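Local coordinates for stage II sporulation protein E (SpoIIE) (Moorella thermoacetica, PDB 3ZT9) that probably acts as a manganese-dependent protein serine/threonine phosphatase of the PP2C clan, in a stressosome pathway that controls secondary messenger signalling, at residues A98-N103 with P117-G122; V83-R88 with I104-L109; T63-I68 with L132-G137; G20-V25 with I52-M57; K3-I8 with L167-L172. All coordinates share one frame; numbering follows the deposited sequence.

Contact 1. Residues A98-N103 with P117-G122; sequences AAIVGN and PLATPG
Val101 of strand 95-101, an inner strand of one of the two sheets of the PP2C-type sandwich, pairs with Thr120 of a loop in a single beta bridge, flanked by Ile100 with Ala119. Backbone hydrogen bonds carry the bridge. Thr120 N gives to Ile100 O at 2.8 Å and Gly102 N gives to Thr120 O at 3.0 Å, both nearly straight at hydrogen. The hydroxyl of Thr120 adds a weak bond to the same Ile100 O, which is thus gripped twice by one residue. Water 1 continues the link where the chains part, accepting from Ile100 N and lying 2.7 Å from Leu118 O. Apolar contacts add to this: Ala119 CB rests 3.8 Å from Ile100 CB, and Ala98 CB meets Pro117 CG. Ile100 CD1 lies 3.8 Å from Pro117 O, with Pro117 CB farther off. Val106 of strand 105-110, in the other sheet, touches both Ile100 and Pro117. With CG1 anti to the backbone N (chi1 175°), Val101 has its other branch, CG2, 3.6 Å from Thr120 OG1. Gly102 and Gly122 have backbone angles that would strain any side chain, and a CB on Gly122 would also crowd Val101 CG1; Gly102 CA comes within 3.5 Å of Gly122 O.

Contact 2. Residues V83-R88 with I104-L109; sequences VAALCR and IHVKIL
Ile104 lies against Ala85 and fills the space between the strands 82-90 and 105-110, which belong to the two facing sheets of the sandwich. Its CB is 3.7 Å from Ala85 CB. From there the side chain divides. The CG2 branch, anti to the backbone N, presses on Ala85 CB at 3.4 Å, a tight carbon-carbon approach. The other branch runs across the backbone: CG1, anti to the carbonyl carbon (chi1 -59°), settles 3.7 Å from Ala84 CA, and at the tip CD1 meets Val83 CG2 at 3.8 Å, the two side chains crossing obliquely. One isoleucine therefore spans three successive residues of the opposing strand. Val106, two residues on, repeats the pattern with its two methyls, CG2 lying 3.9 Å from Ala85 CB and CG1 3.8 Å from Cys87 SG. Ala85 CB thus touches a methyl of each of two branched side chains, and the contact is wholly apolar. Around it, Ile147 of strand 144-148 touches both Cys87 and Ile104, Ile100 of strand 95-101 touches Ala85 and Val106, and Asp38 of strand 31-39, a manganese ligand, packs on Val83 and Ile104.

Contact 3. Residues T63-I68 with L132-G137; sequences TGLVNI and LLIAKG
Leu132 meets the first turn of helix 65-76 with one methyl. Its CG stands anti to the backbone N (chi1 -166°), and CD2 lies 3.5 Å from Leu65 O and 3.9 Å from Val66 CA. The methyl therefore rests mainly on helix backbone, with the Leu65 CB and Val66 CG2 carbons farther off. The same leucine touches Ala99 and Val101 of strand 95-101 and so sits between the helix and the sheet. Leu133 packs instead on Leu118 and Thr120 of the loop joined to the same strand.

Ile134 comes back to the helix. Its CD1 touches two side chains of the opening turn, 3.9 Å from Leu65 CB and 4.1 Å from Val66 CG2, and the side chains of Val66 and Ile134 cross at about a right angle. The chain goes on into edge strand 135-138, and backbone bonds between Ala135 and Ala98 and between Gly137 and Trp96 attach it to strand 95-101.

The helix start that receives these methyls is itself tied down. Gly64 is the N-cap, its O accepts from Ile68 N, and Asn67 ND2 donates to Thr63 OG1 at 3.0 Å. The contact runs from buried Leu65 to exposed Val66. A helix packed on one face of a sheet, its first turn reached from the chain leading into the edge strand, fits the layered alpha-beta sandwich of the PP2C clan.

Contact 4. Residues G20-V25 with I52-M57; sequences GDACLV and IAIASM
In Ile54, CG1 lies anti to the carbonyl carbon (chi1 -69°) and CG2 anti to the backbone N, an arrangement that sets the two branches against different residues of strand 21-28. CG1 of Ile54 presses on Ala22 CB at 3.4 Å, a close fit. CG2 lies 3.7 Å from Leu24 CB and 4.0 Å from Cys23 O, while the terminal CD1 comes to 4.0 Å from both Ala22 O and Leu24 CB. The side chains of Leu24 and Ile54 run side by side in opposite senses. This is a helix of the PP2C-type sandwich packed on the outer strand of its sheet, the two short axes 8.3 Å apart and 19° from parallel. An alanine at Ile54 would probably open a gap beside Ala22 and Leu24, since both branches that fill the space between helix and strand would be gone. One turn further along the helix, Met57 CB approaches Leu24 CD2 at 4.4 Å, but the rest of that side chain leads off and touches Ile68 and Cys72 of helix 65-76. Ala35 of strand 31-39 touches Leu24, Ile54 and Met57 alike.

Contact 5. Residues K3-I8 with L167-L172; sequences KLEVGI and LTAEEL
A capping box opens helix 169-180; Glu5 adds a bond to this helix start, and Glu170 returns one to Ile8. Within the box Thr168 OG1 accepts from Glu171 N at 3.0 Å and Glu171 OE1 accepts from Thr168 N at 2.9 Å. Glu5, from the chain leading into strand 6-11, takes Ala169 N, the amide right after the N-cap: its side chain runs out extended, with CG anti to the backbone N (chi1 -175°), and OE2 accepts from Ala169 N at 2.9 Å. The bond is almost straight at hydrogen, although the N-H comes from well above the carboxylate plane. The CG and CD of Glu5 also lie on Ala169 CB, each at 3.4 Å. Water 2 donates to the same OE2 and accepts from Glu170 N.

The reverse link comes from Glu170, bent at chi2 (-73°), whose OE2 accepts from Ile8 N at 2.9 Å. Gly7 lies between these two bonds, its CA 4.0 Å from that of Glu170, where a side chain would run into Ala169 O. Water 3 lies within 3.1 Å of both Ile8 O and Glu170 O.

Glu5 OE1 forms a salt bridge with Arg193, itself a manganese ligand. An alanine in place of Glu5 would probably leave Ala169 N without its carboxylate acceptor and Arg193 without this salt bridge. The carboxylate of Glu5 is thus shared between a positive charge and a helix N terminus, both of which would be expected to stabilise its negative form.

In the fold
From the N terminus, strand 6-11 meets the helix at 167-172 in contact 5, which closes a loop holding nearly the whole chain and all the other contacts. Contact 4 closes first, joining strand 21-28 to helix 43-60, before contact 3 opens. Contact 3 ties helix 65-76 to the segment 132-137 and encloses both contacts 1 and 2. Those two cross, since their segments alternate along the chain: contact 2 links the facing sheets, while contact 1 adds a loop to strand 95-101. Met57 carries contact 4 to contacts 2 and 3 through Ala84 and Ile68, and Val25 and Cys23 join it to contact 5 through Val6 and Ile8.

Contact 1. Residues A98-N103 with P117-G122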
# COMPACT_ATOMS: atom_id res chain seq x y z
N ALA A 98 3.18 -7.63 7.07
CA ALA A 98 3.27 -6.70 5.95
C ALA A 98 4.58 -6.95 5.22
O ALA A 98 5.56 -7.35 5.84
CB ALA A 98 3.24 -5.28 6.44
N ALA A 99 4.62 -6.66 3.92
CA ALA A 99 5.94 -6.66 3.23
C ALA A 99 5.93 -5.63 2.12
O ALA A 99 4.85 -5.22 1.66
CB ALA A 99 6.22 -8.04 2.66
N ILE A 100 7.12 -5.21 1.70
CA ILE A 100 7.24 -4.16 0.69
C ILE A 100 8.39 -4.51 -0.22
O ILE A 100 9.47 -4.81 0.28
CB ILE A 100 7.60 -2.77 1.32
CG1 ILE A 100 6.59 -2.41 2.42
CG2 ILE A 100 7.60 -1.67 0.23
CD1 ILE A 100 7.09 -1.29 3.31
N VAL A 101 8.16 -4.49 -1.53
CA VAL A 101 9.27 -4.58 -2.48
C VAL A 101 9.35 -3.20 -3.13
O VAL A 101 8.41 -2.74 -3.77
CB VAL A 101 9.08 -5.71 -3.53
CG1 VAL A 101 10.21 -5.67 -4.55
CG2 VAL A 101 9.07 -7.05 -2.83
N GLY A 102 10.48 -2.53 -2.94
CA GLY A 102 10.65 -1.21 -3.50
C GLY A 102 10.37 -0.15 -2.46
O GLY A 102 10.63 -0.36 -1.28
N ASN A 103 9.87 1.01 -2.87
CA ASN A 103 9.82 2.14 -1.93
C ASN A 103 8.41 2.64 -1.60
O ASN A 103 8.21 3.81 -1.39
CB ASN A 103 10.67 3.30 -2.42
CG ASN A 103 10.07 3.96 -3.64
OD1 ASN A 103 9.22 3.37 -4.32
ND2 ASN A 103 10.52 5.18 -3.94
N PRO A 117 7.35 -0.89 8.84
CA PRO A 117 7.93 -2.10 8.24
C PRO A 117 9.07 -1.77 7.31
O PRO A 117 9.02 -0.77 6.59
CB PRO A 117 6.76 -2.71 7.45
CG PRO A 117 5.53 -2.25 8.26
CD PRO A 117 5.88 -0.81 8.64
N LEU A 118 10.07 -2.64 7.32
CA LEU A 118 11.24 -2.51 6.48
C LEU A 118 10.95 -3.04 5.08
O LEU A 118 10.45 -4.16 4.93
CB LEU A 118 12.36 -3.33 7.09
CG LEU A 118 13.60 -3.43 6.20
CD1 LEU A 118 14.11 -2.02 5.89
CD2 LEU A 118 14.64 -4.27 6.92
N ALA A 119 11.28 -2.23 4.08
CA ALA A 119 11.13 -2.58 2.68
C ALA A 119 12.30 -3.43 2.25
O ALA A 119 13.41 -3.27 2.75
CB ALA A 119 11.10 -1.32 1.78
N THR A 120 12.03 -4.33 1.32
CA THR A 120 13.11 -5.04 0.63
C THR A 120 13.33 -4.38 -0.72
O THR A 120 12.39 -4.21 -1.44
CB THR A 120 12.74 -6.52 0.43
OG1 THR A 120 11.97 -6.68 -0.76
CG2 THR A 120 11.93 -7.02 1.60
N PRO A 121 14.58 -4.01 -1.06
CA PRO A 121 14.81 -3.37 -2.35
C PRO A 121 14.45 -4.28 -3.53
O PRO A 121 14.52 -5.50 -3.44
CB PRO A 121 16.32 -3.07 -2.35
CG PRO A 121 16.90 -4.04 -1.39
CD PRO A 121 15.84 -4.28 -0.35
N GLY A 122 14.07 -3.67 -4.63
CA GLY A 122 13.82 -4.44 -5.83
C GLY A 122 12.73 -3.81 -6.67
O GLY A 122 12.15 -2.81 -6.27
O HOH W 1 9.43 -6.10 3.32

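Contact 2. Residues V83-R88 with I104-L109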
# COMPACT_ATOMS: atom_id res chain seq x y z
N VAL A 83 6.78 -1.32 -7.91
CA VAL A 83 7.10 -1.58 -6.51
C VAL A 83 5.74 -1.69 -5.82
O VAL A 83 4.77 -1.15 -6.31
CB VAL A 83 7.97 -0.45 -5.92
CG1 VAL A 83 9.28 -0.37 -6.70
CG2 VAL A 83 7.25 0.93 -5.90
N ALA A 84 5.65 -2.40 -4.71
CA ALA A 84 4.33 -2.63 -4.07
C ALA A 84 4.47 -3.01 -2.61
O ALA A 84 5.48 -3.56 -2.19
CB ALA A 84 3.60 -3.78 -4.81
N ALA A 85 3.44 -2.68 -1.84
CA ALA A 85 3.37 -3.04 -0.43
C ALA A 85 2.06 -3.76 -0.24
O ALA A 85 1.08 -3.40 -0.88
CB ALA A 85 3.38 -1.78 0.41
N LEU A 86 2.02 -4.73 0.68
CA LEU A 86 0.78 -5.35 1.07
C LEU A 86 0.81 -5.55 2.58
O LEU A 86 1.83 -5.97 3.16
CB LEU A 86 0.68 -6.71 0.38
CG LEU A 86 -0.47 -7.60 0.84
CD1 LEU A 86 -1.75 -6.95 0.47
CD2 LEU A 86 -0.34 -8.97 0.14
N CYS A 87 -0.31 -5.21 3.20
CA CYS A 87 -0.53 -5.47 4.63
C CYS A 87 -1.69 -6.43 4.73
O CYS A 87 -2.72 -6.23 4.09
CB CYS A 87 -0.96 -4.21 5.39
SG CYS A 87 0.28 -2.95 5.63
N ARG A 88 -1.55 -7.45 5.55
CA ARG A 88 -2.63 -8.42 5.72
C ARG A 88 -3.01 -8.30 7.18
O ARG A 88 -2.19 -8.55 8.05
CB ARG A 88 -2.15 -9.85 5.40
CG ARG A 88 -3.20 -10.96 5.69
CD ARG A 88 -2.58 -12.36 5.35
NE ARG A 88 -3.54 -13.47 5.37
CZ ARG A 88 -3.98 -14.05 6.48
NH1 ARG A 88 -3.56 -13.64 7.67
NH2 ARG A 88 -4.85 -15.05 6.40
N ILE A 104 7.45 1.75 -1.53
CA ILE A 104 6.17 2.15 -0.98
C ILE A 104 6.37 2.32 0.56
O ILE A 104 7.19 1.63 1.17
CB ILE A 104 5.12 1.05 -1.24
CG1 ILE A 104 4.95 0.79 -2.75
CG2 ILE A 104 3.79 1.43 -0.57
CD1 ILE A 104 4.39 1.96 -3.58
N HIS A 105 5.66 3.25 1.17
CA HIS A 105 5.82 3.48 2.61
C HIS A 105 4.64 2.97 3.39
O HIS A 105 3.48 3.23 3.02
CB HIS A 105 6.02 4.97 2.81
CG HIS A 105 7.21 5.49 2.08
ND1 HIS A 105 8.49 5.07 2.37
CD2 HIS A 105 7.31 6.36 1.04
CE1 HIS A 105 9.34 5.67 1.54
NE2 HIS A 105 8.65 6.45 0.73
N VAL A 106 4.92 2.25 4.48
CA VAL A 106 3.85 1.78 5.37
C VAL A 106 4.13 2.26 6.76
O VAL A 106 5.27 2.21 7.20
CB VAL A 106 3.85 0.25 5.41
CG1 VAL A 106 2.80 -0.28 6.44
CG2 VAL A 106 3.53 -0.30 3.99
N LYS A 107 3.10 2.74 7.47
CA LYS A 107 3.29 3.05 8.90
C LYS A 107 2.09 2.49 9.63
O LYS A 107 0.96 2.65 9.18
CB LYS A 107 3.40 4.55 9.12
CG LYS A 107 4.08 4.93 10.48
CD LYS A 107 4.48 6.38 10.49
CE LYS A 107 5.56 6.68 9.48
NZ LYS A 107 6.91 6.22 9.91
N ILE A 108 2.35 1.87 10.78
CA ILE A 108 1.31 1.24 11.55
C ILE A 108 1.35 1.84 12.95
O ILE A 108 2.34 1.72 13.67
CB ILE A 108 1.53 -0.27 11.58
CG1 ILE A 108 1.50 -0.82 10.14
CG2 ILE A 108 0.49 -0.93 12.51
CD1 ILE A 108 1.95 -2.28 9.99
N LEU A 109 0.28 2.54 13.32
CA LEU A 109 0.22 3.20 14.62
C LEU A 109 -0.55 2.25 15.50
O LEU A 109 -1.75 2.09 15.32
CB LEU A 109 -0.54 4.53 14.53
CG LEU A 109 0.17 5.73 13.90
CD1 LEU A 109 0.75 5.36 12.56
CD2 LEU A 109 -0.80 6.95 13.78

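Contact 3. Residues T63-I68 with L132-G137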
# COMPACT_ATOMS: atom_id res chain seq x y z
N THR A 63 -2.81 -17.10 0.01
CA THR A 63 -1.72 -18.04 -0.23
C THR A 63 -0.40 -17.67 0.46
O THR A 63 0.59 -18.39 0.33
CB THR A 63 -1.39 -18.19 -1.74
OG1 THR A 63 -0.98 -16.93 -2.28
CG2 THR A 63 -2.58 -18.71 -2.52
N GLY A 64 -0.38 -16.55 1.18
CA GLY A 64 0.83 -16.15 1.89
C GLY A 64 1.64 -15.13 1.12
O GLY A 64 1.69 -15.18 -0.10
N LEU A 65 2.24 -14.17 1.82
CA LEU A 65 2.89 -13.05 1.16
C LEU A 65 4.05 -13.49 0.24
O LEU A 65 4.31 -12.85 -0.78
CB LEU A 65 3.38 -12.03 2.22
CG LEU A 65 2.32 -11.02 2.66
CD1 LEU A 65 1.15 -11.79 3.31
CD2 LEU A 65 2.93 -9.97 3.63
N VAL A 66 4.77 -14.55 0.59
CA VAL A 66 5.86 -14.97 -0.26
C VAL A 66 5.34 -15.34 -1.64
O VAL A 66 5.84 -14.85 -2.66
CB VAL A 66 6.64 -16.16 0.35
CG1 VAL A 66 7.54 -16.83 -0.70
CG2 VAL A 66 7.44 -15.68 1.59
N ASN A 67 4.33 -16.20 -1.65
CA ASN A 67 3.70 -16.57 -2.91
C ASN A 67 3.11 -15.35 -3.62
O ASN A 67 3.27 -15.19 -4.84
CB ASN A 67 2.60 -17.59 -2.68
CG ASN A 67 2.14 -18.23 -3.98
OD1 ASN A 67 2.90 -18.95 -4.63
ND2 ASN A 67 0.90 -17.97 -4.36
N ILE A 68 2.44 -14.48 -2.88
CA ILE A 68 1.79 -13.32 -3.49
C ILE A 68 2.80 -12.45 -4.25
O ILE A 68 2.57 -12.09 -5.40
CB ILE A 68 1.06 -12.47 -2.46
CG1 ILE A 68 -0.22 -13.17 -1.98
CG2 ILE A 68 0.70 -11.08 -3.05
CD1 ILE A 68 -0.73 -12.63 -0.63
N LEU A 132 12.01 -12.03 0.65
CA LEU A 132 11.06 -11.06 1.15
C LEU A 132 11.15 -10.97 2.67
O LEU A 132 11.15 -12.00 3.34
CB LEU A 132 9.65 -11.54 0.75
CG LEU A 132 8.48 -10.58 0.85
CD1 LEU A 132 8.63 -9.34 -0.06
CD2 LEU A 132 7.22 -11.36 0.52
N LEU A 133 11.21 -9.77 3.21
CA LEU A 133 11.23 -9.61 4.67
C LEU A 133 9.84 -9.27 5.17
O LEU A 133 9.34 -8.17 4.99
CB LEU A 133 12.22 -8.54 5.10
CG LEU A 133 13.67 -9.03 5.21
CD1 LEU A 133 14.58 -7.87 5.52
CD2 LEU A 133 13.81 -10.11 6.26
N ILE A 134 9.18 -10.24 5.79
CA ILE A 134 7.81 -9.98 6.26
C ILE A 134 7.85 -9.50 7.69
O ILE A 134 8.32 -10.22 8.59
CB ILE A 134 6.98 -11.28 6.21
CG1 ILE A 134 6.84 -11.72 4.75
CG2 ILE A 134 5.61 -11.06 6.83
CD1 ILE A 134 6.30 -13.17 4.56
N ALA A 135 7.35 -8.29 7.89
CA ALA A 135 7.19 -7.76 9.24
C ALA A 135 5.93 -8.34 9.83
O ALA A 135 4.96 -8.54 9.13
CB ALA A 135 7.08 -6.24 9.17
N LYS A 136 5.92 -8.56 11.13
CA LYS A 136 4.73 -9.13 11.75
C LYS A 136 4.43 -8.38 13.01
O LYS A 136 5.35 -7.97 13.68
CB LYS A 136 5.03 -10.57 12.15
CG LYS A 136 5.17 -11.45 10.93
CD LYS A 136 5.27 -12.90 11.27
CE LYS A 136 5.38 -13.71 9.99
NZ LYS A 136 5.58 -15.14 10.28
N GLY A 137 3.15 -8.25 13.37
CA GLY A 137 2.83 -7.55 14.61
C GLY A 137 1.47 -7.97 15.13
O GLY A 137 0.82 -8.84 14.53

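Contact 4. Residues G20-V25 with I52-M57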
# COMPACT_ATOMS: atom_id res chain seq x y z
N GLY A 20 -0.40 6.30 -12.54
CA GLY A 20 0.52 5.17 -12.54
C GLY A 20 0.64 4.39 -11.25
O GLY A 20 1.39 3.43 -11.19
N ASP A 21 -0.08 4.80 -10.20
CA ASP A 21 -0.15 4.04 -8.96
C ASP A 21 -1.50 3.30 -8.88
O ASP A 21 -2.45 3.65 -9.57
CB ASP A 21 -0.06 4.96 -7.71
CG ASP A 21 1.26 5.70 -7.56
OD1 ASP A 21 2.26 5.36 -8.22
OD2 ASP A 21 1.28 6.62 -6.71
N ALA A 22 -1.59 2.29 -8.03
CA ALA A 22 -2.85 1.59 -7.82
C ALA A 22 -3.04 1.19 -6.36
O ALA A 22 -2.07 0.91 -5.67
CB ALA A 22 -2.91 0.34 -8.70
N CYS A 23 -4.30 1.12 -5.93
CA CYS A 23 -4.68 0.70 -4.56
C CYS A 23 -5.62 -0.52 -4.59
O CYS A 23 -6.43 -0.67 -5.50
CB CYS A 23 -5.41 1.87 -3.85
SG CYS A 23 -4.30 3.26 -3.56
N LEU A 24 -5.52 -1.36 -3.56
CA LEU A 24 -6.44 -2.48 -3.36
C LEU A 24 -6.83 -2.52 -1.89
O LEU A 24 -5.99 -2.38 -1.01
CB LEU A 24 -5.74 -3.81 -3.67
CG LEU A 24 -6.55 -5.07 -3.36
CD1 LEU A 24 -7.70 -5.22 -4.33
CD2 LEU A 24 -5.65 -6.29 -3.44
N VAL A 25 -8.12 -2.63 -1.64
CA VAL A 25 -8.65 -2.97 -0.32
C VAL A 25 -9.57 -4.14 -0.54
O VAL A 25 -10.54 -4.03 -1.29
CB VAL A 25 -9.44 -1.81 0.34
CG1 VAL A 25 -10.05 -2.26 1.64
CG2 VAL A 25 -8.47 -0.61 0.53
N ILE A 52 -1.72 -4.47 -12.95
CA ILE A 52 -1.35 -5.88 -12.99
C ILE A 52 -0.91 -6.39 -11.61
O ILE A 52 -1.30 -7.50 -11.17
CB ILE A 52 -0.22 -6.15 -13.99
CG1 ILE A 52 -0.78 -6.05 -15.44
CG2 ILE A 52 0.34 -7.56 -13.79
CD1 ILE A 52 0.27 -6.07 -16.46
N ALA A 53 -0.08 -5.61 -10.93
CA ALA A 53 0.38 -6.00 -9.59
C ALA A 53 -0.82 -6.17 -8.62
O ALA A 53 -0.88 -7.17 -7.90
CB ALA A 53 1.36 -4.96 -9.03
N ILE A 54 -1.73 -5.19 -8.58
CA ILE A 54 -2.91 -5.26 -7.72
C ILE A 54 -3.81 -6.47 -8.06
O ILE A 54 -4.26 -7.21 -7.17
CB ILE A 54 -3.75 -3.91 -7.84
CG1 ILE A 54 -3.00 -2.75 -7.21
CG2 ILE A 54 -5.15 -4.03 -7.28
CD1 ILE A 54 -2.53 -3.01 -5.89
N ALA A 55 -4.04 -6.69 -9.36
CA ALA A 55 -4.92 -7.78 -9.81
C ALA A 55 -4.31 -9.13 -9.46
O ALA A 55 -5.02 -10.05 -9.04
CB ALA A 55 -5.13 -7.69 -11.33
N SER A 56 -2.99 -9.24 -9.62
CA SER A 56 -2.25 -10.44 -9.25
C SER A 56 -2.36 -10.74 -7.75
O SER A 56 -2.56 -11.89 -7.34
CB SER A 56 -0.79 -10.30 -9.63
OG SER A 56 -0.16 -11.53 -9.30
N MET A 57 -2.19 -9.72 -6.92
CA MET A 57 -2.35 -9.88 -5.48
C MET A 57 -3.73 -10.38 -5.12
O MET A 57 -3.88 -11.33 -4.34
CB MET A 57 -2.11 -8.55 -4.78
CG MET A 57 -0.67 -8.18 -4.80
SD MET A 57 -0.44 -6.66 -3.85
CE MET A 57 1.32 -6.63 -3.76

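Contact 5. Residues K3-I8 with L167-L172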
# COMPACT_ATOMS: atom_id res chain seq x y z
N LYS A 3 -16.59 -2.33 12.35
CA LYS A 3 -16.02 -2.35 11.01
C LYS A 3 -14.68 -1.60 10.93
O LYS A 3 -14.47 -0.61 11.63
CB LYS A 3 -17.01 -1.72 10.03
CG LYS A 3 -16.52 -1.64 8.59
CD LYS A 3 -17.24 -0.54 7.82
CE LYS A 3 -16.50 0.80 7.90
NZ LYS A 3 -16.98 1.80 6.91
N LEU A 4 -13.76 -2.07 10.08
CA LEU A 4 -12.54 -1.30 9.79
C LEU A 4 -12.88 -0.25 8.73
O LEU A 4 -13.35 -0.58 7.65
CB LEU A 4 -11.40 -2.22 9.33
CG LEU A 4 -10.00 -1.60 9.25
CD1 LEU A 4 -9.42 -1.32 10.66
CD2 LEU A 4 -9.03 -2.47 8.46
N GLU A 5 -12.68 1.03 9.06
CA GLU A 5 -12.94 2.12 8.13
C GLU A 5 -11.73 2.23 7.21
O GLU A 5 -10.59 2.24 7.69
CB GLU A 5 -13.10 3.42 8.91
CG GLU A 5 -13.48 4.60 8.03
CD GLU A 5 -13.62 5.94 8.77
OE1 GLU A 5 -13.01 6.20 9.86
OE2 GLU A 5 -14.34 6.77 8.21
N VAL A 6 -11.96 2.35 5.91
CA VAL A 6 -10.80 2.47 5.00
C VAL A 6 -11.03 3.56 3.98
O VAL A 6 -12.10 3.63 3.37
CB VAL A 6 -10.53 1.17 4.19
CG1 VAL A 6 -9.25 1.31 3.37
CG2 VAL A 6 -10.45 -0.04 5.12
N GLY A 7 -10.03 4.42 3.81
CA GLY A 7 -10.08 5.48 2.81
C GLY A 7 -8.98 5.26 1.78
O GLY A 7 -7.85 4.87 2.11
N ILE A 8 -9.33 5.52 0.51
CA ILE A 8 -8.36 5.44 -0.59
C ILE A 8 -8.35 6.77 -1.34
O ILE A 8 -9.40 7.31 -1.65
CB ILE A 8 -8.77 4.35 -1.59
CG1 ILE A 8 -8.67 2.97 -0.93
CG2 ILE A 8 -7.89 4.41 -2.83
CD1 ILE A 8 -9.08 1.82 -1.88
N LEU A 167 -12.93 13.99 10.58
CA LEU A 167 -13.01 13.66 9.16
C LEU A 167 -13.17 12.14 9.04
O LEU A 167 -12.71 11.36 9.89
CB LEU A 167 -11.73 14.06 8.41
CG LEU A 167 -11.49 15.53 8.10
CD1 LEU A 167 -11.33 16.33 9.37
CD2 LEU A 167 -10.24 15.65 7.24
N THR A 168 -13.84 11.71 7.97
CA THR A 168 -13.93 10.29 7.69
C THR A 168 -12.59 9.84 7.11
O THR A 168 -11.81 10.64 6.62
CB THR A 168 -15.01 9.94 6.66
OG1 THR A 168 -14.66 10.49 5.39
CG2 THR A 168 -16.35 10.49 7.08
N ALA A 169 -12.36 8.53 7.07
CA ALA A 169 -11.11 8.03 6.47
C ALA A 169 -10.99 8.50 5.02
O ALA A 169 -9.92 8.83 4.57
CB ALA A 169 -11.09 6.48 6.51
N GLU A 170 -12.11 8.48 4.29
CA GLU A 170 -12.13 8.91 2.90
C GLU A 170 -11.77 10.38 2.78
O GLU A 170 -10.94 10.79 1.93
CB GLU A 170 -13.51 8.65 2.29
CG GLU A 170 -13.61 7.27 1.67
CD GLU A 170 -12.82 7.16 0.36
OE1 GLU A 170 -12.93 8.07 -0.49
OE2 GLU A 170 -12.10 6.16 0.18
N GLU A 171 -12.36 11.19 3.66
CA GLU A 171 -12.03 12.61 3.66
C GLU A 171 -10.56 12.84 4.10
O GLU A 171 -9.87 13.69 3.56
CB GLU A 171 -12.96 13.37 4.63
CG GLU A 171 -14.41 13.37 4.16
CD GLU A 171 -15.36 13.80 5.23
OE1 GLU A 171 -14.94 13.89 6.40
OE2 GLU A 171 -16.53 14.06 4.89
N LEU A 172 -10.08 12.07 5.06
CA LEU A 172 -8.74 12.28 5.59
C LEU A 172 -7.66 11.94 4.51
O LEU A 172 -6.68 12.67 4.36
CB LEU A 172 -8.57 11.40 6.83
CG LEU A 172 -7.22 11.45 7.52
CD1 LEU A 172 -6.98 12.82 8.16
CD2 LEU A 172 -7.18 10.33 8.55
O HOH W 2 -14.52 6.72 5.06
O HOH W 3 -10.26 10.11 -0.78